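Local coordinates for TSSL (Francisella novicida, PDB 4ACK), which probably helps anchor the type VI secretion system in the bacterial inner membrane, here as an all-helical cytoplasmic domain, and is linked to virulence, at residues Ile14-Glu19 / Asn36-Ser41; Val57-Val62 / Glu92-Lys97; Asp108-Leu111 / Ile115-Gln118; Asp131-Tyr136 / His143-Tyr148. All coordinates share one frame; numbering follows the deposited sequence. Where two conformers were deposited one is given.

From the N terminus, contact 1 (14-19 with 36-41) closes the partly unmodelled loop between helices 4-20 and 30-52. Contact 2 reaches further, bringing helix 55-79 against helix 89-94 and the residues after it. Contact 3 closes the short connection between helices 99-112 and 118-129, and contact 4 folds the long loop after helix 118-129 onto helix 143-153. The four follow in series, none enclosing or crossing another. Neighbours are joined in space: a salt bridge from R39 to E92 ties contacts 1 and 2, a probable hydrogen bond from Y60 to N109 ties contacts 2 and 3, and another between D108 and Y148 ties contacts 3 and 4.

Contact 1 (Ile14-Glu19 / Asn36-Ser41); sequences IKTTRE and NNIRKS
T16 and I38 meet where residues 14-19 and 36-41 come nearest, their CA atoms 7.1 Å apart. The side chains slide past one another in opposite directions. The methyl of T16 does the touching: CG2 lies 3.5 Å from I38 CD1 and 3.7 Å from I38 CG1. With chi1 at -62°, CG2 of T16 stands anti to the backbone N and the hydroxyl lies beside that N, which leaves the methyl for the isoleucine. The outer arm of I38 is extended (chi2 166°), carrying CD1 across the gap as far as the next threonine, where it stops 3.8 Å from T17 OG1 and crosses T17 at about a right angle. That hydroxyl is already engaged on its own helix, hydrogen-bonded to I13 O, and so offers I38 only a van der Waals surface. The two helices, 4-20 and 30-52, run antiparallel and form the opening helical hairpin of this DotU-family domain. On its inner side, T17 also touches V69 of helix 55-79 and I38 touches L89 of helix 89-94; all three touching residues, T16, T17 and I38, are buried. The other side is slacker and polar. N37 directs its CB toward helix 4-20, yet the nearest approach, N37 CB to T16 CG2, is 4.8 Å. Beyond it the polar side chains of K15 and K40 lie at the solvent surface, while R39 turns to a salt bridge with E92.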
# COMPACT_ATOMS: atom_id res chain seq x y z
N ILE A 14 -3.89 -1.60 7.00
CA ILE A 14 -4.74 -2.43 6.20
C ILE A 14 -6.17 -2.49 6.94
O ILE A 14 -7.19 -2.06 6.38
CB ILE A 14 -4.03 -3.71 5.80
CG1 ILE A 14 -2.83 -3.38 4.88
CG2 ILE A 14 -4.95 -4.61 5.06
CD1 ILE A 14 -2.05 -4.65 4.41
N LYS A 15 -6.21 -2.90 8.22
CA LYS A 15 -7.42 -2.80 9.08
C LYS A 15 -8.21 -1.46 8.97
O LYS A 15 -9.37 -1.47 8.53
CB LYS A 15 -7.05 -3.18 10.55
CG LYS A 15 -8.21 -3.39 11.57
CD LYS A 15 -7.70 -3.68 13.03
CE LYS A 15 -7.27 -2.38 13.76
NZ LYS A 15 -8.40 -1.75 14.56
N THR A 16 -7.62 -0.32 9.34
CA THR A 16 -8.31 0.99 9.21
C THR A 16 -8.90 1.23 7.78
O THR A 16 -9.84 2.03 7.64
CB THR A 16 -7.45 2.23 9.62
OG1 THR A 16 -7.08 2.19 11.01
CG2 THR A 16 -8.21 3.53 9.36
N THR A 17 -8.36 0.53 6.75
CA THR A 17 -8.81 0.61 5.34
C THR A 17 -9.99 -0.30 5.06
O THR A 17 -11.03 0.20 4.60
CB THR A 17 -7.71 0.26 4.32
OG1 THR A 17 -6.64 1.21 4.44
CG2 THR A 17 -8.29 0.30 2.86
N ARG A 18 -9.81 -1.60 5.32
CA ARG A 18 -10.80 -2.65 5.12
C ARG A 18 -12.04 -2.44 5.97
O ARG A 18 -13.03 -3.16 5.81
CB ARG A 18 -10.20 -4.03 5.44
CG ARG A 18 -9.34 -4.63 4.32
CD ARG A 18 -9.19 -6.15 4.46
N GLU A 19 -11.96 -1.46 6.87
CA GLU A 19 -13.04 -1.08 7.77
C GLU A 19 -13.78 0.12 7.25
O GLU A 19 -15.02 0.14 7.29
CB GLU A 19 -12.53 -0.76 9.20
CG GLU A 19 -13.00 -1.77 10.30
CD GLU A 19 -12.22 -1.64 11.62
OE1 GLU A 19 -11.91 -0.49 12.03
OE2 GLU A 19 -11.92 -2.70 12.23
N ASN A 36 -7.11 10.45 9.04
CA ASN A 36 -6.20 11.09 10.03
C ASN A 36 -5.38 10.08 10.84
O ASN A 36 -4.19 10.30 11.11
CB ASN A 36 -6.99 12.01 10.98
CG ASN A 36 -6.09 12.82 11.94
OD1 ASN A 36 -5.29 13.64 11.51
ND2 ASN A 36 -6.26 12.61 13.25
N ASN A 37 -6.03 8.99 11.24
CA ASN A 37 -5.37 7.90 11.91
C ASN A 37 -4.30 7.26 11.01
O ASN A 37 -3.15 7.11 11.42
CB ASN A 37 -6.37 6.83 12.29
CG ASN A 37 -6.79 6.92 13.76
OD1 ASN A 37 -7.13 8.01 14.27
ND2 ASN A 37 -6.77 5.77 14.44
N ILE A 38 -4.71 6.93 9.78
CA ILE A 38 -3.79 6.44 8.78
C ILE A 38 -2.55 7.33 8.65
O ILE A 38 -1.44 6.85 8.75
CB ILE A 38 -4.51 6.15 7.45
CG1 ILE A 38 -5.22 4.76 7.60
CG2 ILE A 38 -3.49 6.18 6.28
CD1 ILE A 38 -6.26 4.41 6.53
N ARG A 39 -2.74 8.64 8.55
CA ARG A 39 -1.62 9.53 8.43
C ARG A 39 -0.68 9.59 9.66
O ARG A 39 0.55 9.74 9.50
CB ARG A 39 -2.07 10.92 8.03
CG ARG A 39 -2.66 10.90 6.61
CD ARG A 39 -3.39 12.18 6.31
NE ARG A 39 -2.47 13.26 6.04
CZ ARG A 39 -2.29 14.29 6.86
NH1 ARG A 39 -2.98 14.36 7.99
NH2 ARG A 39 -1.41 15.23 6.55
N LYS A 40 -1.27 9.46 10.85
CA LYS A 40 -0.52 9.26 12.08
C LYS A 40 0.28 7.96 12.03
O LYS A 40 1.46 7.95 12.37
CB LYS A 40 -1.44 9.32 13.30
CG LYS A 40 -1.87 10.74 13.63
CD LYS A 40 -2.99 10.74 14.64
CE LYS A 40 -2.55 10.04 15.90
NZ LYS A 40 -3.72 9.49 16.64
N SER A 41 -0.35 6.86 11.65
CA SER A 41 0.33 5.60 11.47
C SER A 41 1.50 5.65 10.42
O SER A 41 2.54 5.05 10.62
CB SER A 41 -0.67 4.54 11.07
OG SER A 41 -1.37 4.13 12.21

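Contact 2 (Val57-Val62 / Glu92-Lys97); sequences VCKYIV and EYYDRK
The Y94 ring carries the aliphatic chain of K59 over one face and a methyl of V62 at its edge. K59 CG sits 4.3 Å from the ring centroid, 25° off the normal, a CH-pi contact; K59 CB comes nearer the rim, 3.7 Å from Y94 CE1. The V62 methyl CG1 lies in the ring plane, 3.8 Å from Y94 CE2, and the two side chains cross at about a right angle. The other flat group, the R96 guanidinium, has a water in its plane at the edge. Because K59 CG is anti to its backbone N (chi1 170°) and the chain then bends at chi3, the methylenes pass over the tyrosine while the amine is carried off beyond it. There K59 NZ donates to the water at 3.0 Å, and R96 NH1 donates to the same water at 3.2 Å. Y102 also receives both cations, its hydroxyl bonded to K59 NZ and its ring in a cation-pi contact with R96. The phenol tip of Y94 pushes against helix 55-79, with its OH 3.6 Å from K59 CA, and hydrogen-bonds to Q46 NE2 of helix 30-52. Y94 thus wedges helix 89-94 against two longer helices, its ring also touching F63 and L66. K59 NZ and R96 NH1 remain 5.1 Å apart; the shared water acceptor, the Y102 ring and the D98 carboxylate salt-bridged to R96 would be expected to make two like charges tolerable so close together.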
# COMPACT_ATOMS: atom_id res chain seq x y z
N VAL A 57 14.54 2.45 0.17
CA VAL A 57 13.94 1.26 0.82
C VAL A 57 12.67 1.65 1.63
O VAL A 57 11.64 0.99 1.53
CB VAL A 57 14.97 0.47 1.68
CG1 VAL A 57 14.29 -0.56 2.54
CG2 VAL A 57 16.02 -0.19 0.73
N CYS A 58 12.72 2.73 2.39
CA CYS A 58 11.56 3.18 3.12
C CYS A 58 10.41 3.46 2.13
O CYS A 58 9.29 2.99 2.33
CB CYS A 58 11.89 4.41 3.93
SG CYS A 58 13.08 4.06 5.29
N LYS A 59 10.71 4.21 1.07
CA LYS A 59 9.70 4.38 -0.01
C LYS A 59 9.19 3.07 -0.60
O LYS A 59 8.00 2.93 -0.85
CB LYS A 59 10.23 5.31 -1.11
CG LYS A 59 9.33 5.34 -2.40
CD LYS A 59 9.87 6.41 -3.38
CE LYS A 59 11.08 5.77 -4.17
NZ LYS A 59 11.42 6.59 -5.30
N TYR A 60 10.05 2.09 -0.82
CA TYR A 60 9.56 0.87 -1.39
C TYR A 60 8.56 0.13 -0.49
O TYR A 60 7.82 -0.76 -0.92
CB TYR A 60 10.71 -0.06 -1.73
CG TYR A 60 11.48 0.31 -2.99
CD1 TYR A 60 11.24 1.52 -3.69
CD2 TYR A 60 12.49 -0.53 -3.44
CE1 TYR A 60 11.92 1.83 -4.83
CE2 TYR A 60 13.21 -0.23 -4.60
CZ TYR A 60 12.92 0.94 -5.28
OH TYR A 60 13.63 1.18 -6.43
N ILE A 61 8.60 0.42 0.80
CA ILE A 61 7.77 -0.29 1.73
C ILE A 61 6.51 0.56 1.91
O ILE A 61 5.45 0.03 1.85
CB ILE A 61 8.49 -0.44 3.09
CG1 ILE A 61 9.61 -1.45 2.97
CG2 ILE A 61 7.50 -0.82 4.25
CD1 ILE A 61 10.69 -1.20 4.07
N VAL A 62 6.65 1.88 2.08
CA VAL A 62 5.50 2.71 2.39
C VAL A 62 4.68 3.15 1.12
O VAL A 62 3.48 3.29 1.19
CB VAL A 62 5.95 3.96 3.18
CG1 VAL A 62 4.79 5.04 3.40
CG2 VAL A 62 6.60 3.50 4.52
N GLU A 92 0.31 13.08 -1.49
CA GLU A 92 0.73 13.89 -0.34
C GLU A 92 2.16 13.50 0.12
O GLU A 92 2.98 14.36 0.43
CB GLU A 92 -0.25 13.66 0.80
CG GLU A 92 -0.25 14.71 1.86
CD GLU A 92 -1.04 14.29 3.09
OE1 GLU A 92 -2.22 13.87 2.94
OE2 GLU A 92 -0.47 14.38 4.21
N TYR A 93 2.46 12.21 0.13
CA TYR A 93 3.68 11.69 0.73
C TYR A 93 4.87 11.52 -0.21
O TYR A 93 6.02 11.58 0.26
CB TYR A 93 3.39 10.36 1.39
CG TYR A 93 2.71 10.57 2.69
CD1 TYR A 93 3.44 10.97 3.82
CD2 TYR A 93 1.34 10.43 2.81
CE1 TYR A 93 2.81 11.18 5.04
CE2 TYR A 93 0.70 10.63 4.02
CZ TYR A 93 1.44 11.02 5.12
OH TYR A 93 0.80 11.22 6.32
N TYR A 94 4.59 11.29 -1.50
CA TYR A 94 5.60 10.84 -2.44
C TYR A 94 5.51 11.55 -3.79
O TYR A 94 6.21 11.22 -4.75
CB TYR A 94 5.52 9.32 -2.59
CG TYR A 94 6.20 8.65 -1.43
CD1 TYR A 94 7.58 8.84 -1.19
CD2 TYR A 94 5.46 7.90 -0.53
CE1 TYR A 94 8.21 8.25 -0.08
CE2 TYR A 94 6.05 7.31 0.57
CZ TYR A 94 7.43 7.48 0.79
OH TYR A 94 7.99 6.88 1.90
N ASP A 95 4.61 12.51 -3.83
CA ASP A 95 4.50 13.45 -4.91
C ASP A 95 4.27 12.80 -6.25
O ASP A 95 4.75 13.29 -7.26
CB ASP A 95 5.75 14.34 -4.97
CG ASP A 95 5.39 15.79 -5.29
OD1 ASP A 95 4.85 16.45 -4.36
OD2 ASP A 95 5.60 16.24 -6.46
N ARG A 96 3.56 11.68 -6.26
CA ARG A 96 3.20 11.06 -7.53
C ARG A 96 1.88 10.35 -7.37
O ARG A 96 1.42 10.11 -6.23
CB ARG A 96 4.31 10.14 -8.04
CG ARG A 96 4.59 8.92 -7.17
CD ARG A 96 5.91 8.28 -7.56
NE ARG A 96 5.86 7.76 -8.91
CZ ARG A 96 6.91 7.35 -9.61
NH1 ARG A 96 8.13 7.42 -9.11
NH2 ARG A 96 6.73 6.88 -10.83
N LYS A 97 1.24 10.04 -8.49
CA LYS A 97 -0.10 9.52 -8.44
C LYS A 97 -0.27 8.36 -9.42
O LYS A 97 -1.36 8.02 -9.78
CB LYS A 97 -1.13 10.67 -8.65
CG LYS A 97 -1.23 11.17 -10.07
CD LYS A 97 -1.87 12.56 -10.18
CE LYS A 97 -2.34 12.81 -11.60
NZ LYS A 97 -2.94 14.16 -11.71
O HOH W 1 9.34 8.48 -6.39

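Contact 3 (Asp108-Leu111 / Ile115-Gln118); sequences DNIL and IYPQ
The short connection between helices 99-112 and 118-129 folds back on the helix it has just left, as Y116 lays its ring against I110. The methyl I110 CG2 stands over the middle of the ring, 3.8 Å from its centroid and only 9° off the normal, a CH-pi contact directly over the face. I110 CA and CB follow along the ring's side, CA at 3.5 Å from Y116 CE2 and CB at 3.8 Å from Y116 CD2. The opposite face is covered by I115 CG1 from the preceding residue, offset toward the rim, so the ring is held between two isoleucines. With chi1 at 74°, I110 CG1 takes the crowded position between backbone N and carbonyl carbon; this leaves CG2 for the tyrosine and sends the longer branch elsewhere. I110 itself packs onto C120 and I124 of helix 118-129 and onto I152 of helix 143-153. Further along the same flank N109 O approaches Y116 CE2 obliquely, at 3.6 Å; beyond it N109 CB lies 4.2 Å from Y116 OH. The amide of N109 is turned away, its ND2 hydrogen-bonded to Y60 OH, while N109 O bonds to S112 OG and I110 O to Y121 OH. No hydrogen bond joins the two segments directly: the link is apolar, an aromatic from the loop packing against the last turn of the helix it follows, in a helix-loop-helix connection of this all-helical fold.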
# COMPACT_ATOMS: atom_id res chain seq x y z
N ASP A 108 9.28 -5.09 -9.57
CA ASP A 108 10.39 -5.41 -10.48
C ASP A 108 11.75 -5.19 -9.80
O ASP A 108 12.60 -6.02 -9.88
CB ASP A 108 10.36 -4.55 -11.77
CG ASP A 108 9.17 -4.87 -12.66
OD1 ASP A 108 8.65 -6.00 -12.63
OD2 ASP A 108 8.71 -3.95 -13.36
N ASN A 109 11.94 -4.04 -9.19
CA ASN A 109 13.21 -3.75 -8.58
C ASN A 109 13.57 -4.71 -7.46
O ASN A 109 14.64 -5.35 -7.53
CB ASN A 109 13.23 -2.34 -8.11
CG ASN A 109 13.19 -1.33 -9.29
OD1 ASN A 109 13.29 -1.72 -10.45
ND2 ASN A 109 13.06 -0.04 -8.97
N ILE A 110 12.68 -4.91 -6.49
CA ILE A 110 13.00 -5.82 -5.36
C ILE A 110 13.11 -7.23 -5.83
O ILE A 110 13.78 -8.04 -5.19
CB ILE A 110 12.02 -5.70 -4.20
CG1 ILE A 110 10.66 -6.36 -4.49
CG2 ILE A 110 11.92 -4.26 -3.80
CD1 ILE A 110 9.67 -6.21 -3.23
N LEU A 111 12.48 -7.56 -6.96
CA LEU A 111 12.59 -8.94 -7.44
C LEU A 111 13.86 -9.22 -8.27
O LEU A 111 14.26 -10.37 -8.42
CB LEU A 111 11.33 -9.43 -8.21
CG LEU A 111 10.04 -9.83 -7.45
CD1 LEU A 111 8.95 -10.02 -8.47
CD2 LEU A 111 10.21 -11.15 -6.62
N ILE A 115 18.98 -7.60 -2.76
CA ILE A 115 19.50 -6.70 -1.73
C ILE A 115 18.53 -6.25 -0.62
O ILE A 115 18.97 -5.66 0.37
CB ILE A 115 20.18 -5.42 -2.35
CG1 ILE A 115 19.31 -4.78 -3.43
CG2 ILE A 115 21.62 -5.74 -2.85
CD1 ILE A 115 19.81 -3.42 -3.92
N TYR A 116 17.24 -6.54 -0.73
CA TYR A 116 16.26 -5.80 0.07
C TYR A 116 15.85 -6.50 1.33
O TYR A 116 15.80 -7.72 1.35
CB TYR A 116 15.04 -5.55 -0.81
CG TYR A 116 15.35 -4.65 -1.95
CD1 TYR A 116 15.36 -3.26 -1.79
CD2 TYR A 116 15.67 -5.18 -3.20
CE1 TYR A 116 15.66 -2.42 -2.87
CE2 TYR A 116 15.96 -4.35 -4.29
CZ TYR A 116 15.93 -2.99 -4.12
OH TYR A 116 16.22 -2.22 -5.20
N PRO A 117 15.51 -5.75 2.39
CA PRO A 117 15.05 -6.43 3.59
C PRO A 117 13.75 -7.18 3.35
O PRO A 117 13.00 -6.82 2.45
CB PRO A 117 14.78 -5.30 4.56
CG PRO A 117 14.72 -4.04 3.72
CD PRO A 117 15.65 -4.30 2.58
N GLN A 118 13.48 -8.19 4.17
CA GLN A 118 12.32 -9.06 4.00
C GLN A 118 10.98 -8.30 4.06
O GLN A 118 10.05 -8.66 3.37
CB GLN A 118 12.31 -10.14 5.09
CG GLN A 118 11.37 -11.26 4.76
CD GLN A 118 11.92 -12.17 3.65
OE1 GLN A 118 12.90 -11.83 2.93
NE2 GLN A 118 11.32 -13.33 3.51

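Contact 4 (Asp131-Tyr136 / His143-Tyr148); sequences DFYGKY and HSFLAY
F145 and Y136 interlock by trading CB bumps for ring faces. F145 CB presses onto the Y136 ring 3.6 Å from its centroid, and Y136 CB lies over the F145 ring, nearer its rim, 4.2 Å from that centroid. The two side chains slide past each other in opposite directions, their rings oblique with planes at 31°, and approach most tightly where Y136 CD2 meets F145 CD1 at 3.3 Å. The opposite face of the Y136 ring is covered by K135 CG, so a methylene sits over the centre of each side. With F145 CG anti to its backbone N (chi1 175°), its ring reaches deep into the loop, and the tip CZ is received by F132 O at its edge, 3.4 Å away, and by Y133 CD1 at 3.7 Å, near the plane of the Y133 ring. The loop that makes this pocket begins at a Schellman motif ending helix 118-129, in which F132 N bonds to I127 O; its bend brings F132, Y133 and Y136 round to the first turns of helix 143-153. G134 N and Y133 N are held by the E71 carboxylate. At the other end of Y136, its OH touches S144 CB, 3.7 Å away, and Y148 CE2, 3.2 Å away and in the plane of the Y148 ring. F104 fits against Y136 edge-to-face, while Y148 OH bonds to D108 OD1.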
# COMPACT_ATOMS: atom_id res chain seq x y z
N ASP A 131 -5.91 -7.97 -2.45
CA ASP A 131 -6.53 -7.63 -3.74
C ASP A 131 -6.14 -6.27 -4.31
O ASP A 131 -6.99 -5.60 -4.92
CB ASP A 131 -8.05 -7.80 -3.69
CG ASP A 131 -8.41 -9.23 -3.33
OD1 ASP A 131 -7.64 -10.14 -3.68
OD2 ASP A 131 -9.43 -9.46 -2.69
N PHE A 132 -4.90 -5.86 -4.06
CA PHE A 132 -4.32 -4.80 -4.88
C PHE A 132 -4.21 -5.30 -6.34
O PHE A 132 -3.65 -6.37 -6.62
CB PHE A 132 -2.96 -4.34 -4.38
CG PHE A 132 -2.40 -3.17 -5.14
CD1 PHE A 132 -2.92 -1.88 -4.95
CD2 PHE A 132 -1.41 -3.36 -6.09
CE1 PHE A 132 -2.39 -0.77 -5.64
CE2 PHE A 132 -0.90 -2.29 -6.83
CZ PHE A 132 -1.36 -0.98 -6.59
N TYR A 133 -4.75 -4.50 -7.24
CA TYR A 133 -4.79 -4.81 -8.69
C TYR A 133 -3.94 -3.82 -9.51
O TYR A 133 -3.31 -4.21 -10.49
CB TYR A 133 -6.23 -4.75 -9.22
CG TYR A 133 -7.14 -5.75 -8.57
CD1 TYR A 133 -6.69 -7.04 -8.26
CD2 TYR A 133 -8.44 -5.42 -8.25
CE1 TYR A 133 -7.55 -7.97 -7.65
CE2 TYR A 133 -9.30 -6.36 -7.66
CZ TYR A 133 -8.84 -7.63 -7.37
OH TYR A 133 -9.67 -8.54 -6.76
N GLY A 134 -3.93 -2.58 -9.08
CA GLY A 134 -3.25 -1.50 -9.75
C GLY A 134 -3.62 -1.52 -11.21
O GLY A 134 -4.80 -1.54 -11.53
N LYS A 135 -2.62 -1.58 -12.09
CA LYS A 135 -2.82 -1.39 -13.57
C LYS A 135 -3.57 -2.58 -14.10
O LYS A 135 -4.10 -2.58 -15.22
CB LYS A 135 -1.46 -1.20 -14.28
CG LYS A 135 -0.57 -2.44 -14.20
CD LYS A 135 0.87 -2.01 -14.50
CE LYS A 135 1.57 -3.01 -15.39
NZ LYS A 135 3.11 -2.84 -15.34
N TYR A 136 -3.64 -3.63 -13.29
CA TYR A 136 -4.31 -4.82 -13.77
C TYR A 136 -5.82 -4.84 -13.48
O TYR A 136 -6.42 -5.83 -13.71
CB TYR A 136 -3.65 -6.08 -13.23
CG TYR A 136 -2.22 -6.21 -13.64
CD1 TYR A 136 -1.86 -6.51 -14.98
CD2 TYR A 136 -1.18 -5.95 -12.71
CE1 TYR A 136 -0.49 -6.56 -15.35
CE2 TYR A 136 0.16 -6.06 -13.06
CZ TYR A 136 0.51 -6.38 -14.37
OH TYR A 136 1.87 -6.45 -14.68
N HIS A 143 -1.38 -12.64 -17.23
CA HIS A 143 -0.29 -13.55 -16.82
C HIS A 143 0.84 -12.92 -16.03
O HIS A 143 1.32 -13.55 -15.12
CB HIS A 143 0.28 -14.39 -18.01
CG HIS A 143 -0.72 -15.36 -18.57
ND1 HIS A 143 -0.38 -16.45 -19.34
CD2 HIS A 143 -2.08 -15.42 -18.40
CE1 HIS A 143 -1.49 -17.13 -19.63
NE2 HIS A 143 -2.53 -16.54 -19.05
N SER A 144 1.28 -11.71 -16.39
CA SER A 144 2.28 -10.99 -15.60
C SER A 144 1.78 -10.69 -14.18
O SER A 144 2.54 -10.81 -13.24
CB SER A 144 2.72 -9.72 -16.29
OG SER A 144 3.41 -10.09 -17.49
N PHE A 145 0.49 -10.37 -14.02
CA PHE A 145 -0.04 -10.05 -12.72
C PHE A 145 0.09 -11.29 -11.86
O PHE A 145 0.59 -11.22 -10.72
CB PHE A 145 -1.51 -9.57 -12.84
CG PHE A 145 -2.18 -9.31 -11.55
CD1 PHE A 145 -1.60 -8.47 -10.58
CD2 PHE A 145 -3.41 -9.91 -11.28
CE1 PHE A 145 -2.23 -8.21 -9.36
CE2 PHE A 145 -4.08 -9.65 -10.03
CZ PHE A 145 -3.48 -8.78 -9.08
N LEU A 146 -0.33 -12.43 -12.39
CA LEU A 146 -0.25 -13.66 -11.62
C LEU A 146 1.20 -14.05 -11.32
O LEU A 146 1.47 -14.59 -10.24
CB LEU A 146 -0.93 -14.82 -12.34
CG LEU A 146 -2.37 -14.57 -12.76
CD1 LEU A 146 -2.80 -15.79 -13.50
CD2 LEU A 146 -3.25 -14.30 -11.56
N ALA A 147 2.10 -13.74 -12.22
CA ALA A 147 3.50 -14.05 -11.98
C ALA A 147 4.09 -13.23 -10.83
O ALA A 147 4.90 -13.74 -10.08
CB ALA A 147 4.34 -13.88 -13.26
N TYR A 148 3.72 -11.94 -10.73
CA TYR A 148 4.20 -11.08 -9.67
C TYR A 148 3.81 -11.66 -8.31
O TYR A 148 4.59 -11.64 -7.38
CB TYR A 148 3.54 -9.72 -9.73
CG TYR A 148 4.19 -8.79 -10.67
CD1 TYR A 148 5.55 -8.48 -10.52
CD2 TYR A 148 3.48 -8.21 -11.72
CE1 TYR A 148 6.17 -7.62 -11.35
CE2 TYR A 148 4.08 -7.32 -12.60
CZ TYR A 148 5.42 -7.04 -12.41
OH TYR A 148 6.03 -6.19 -13.26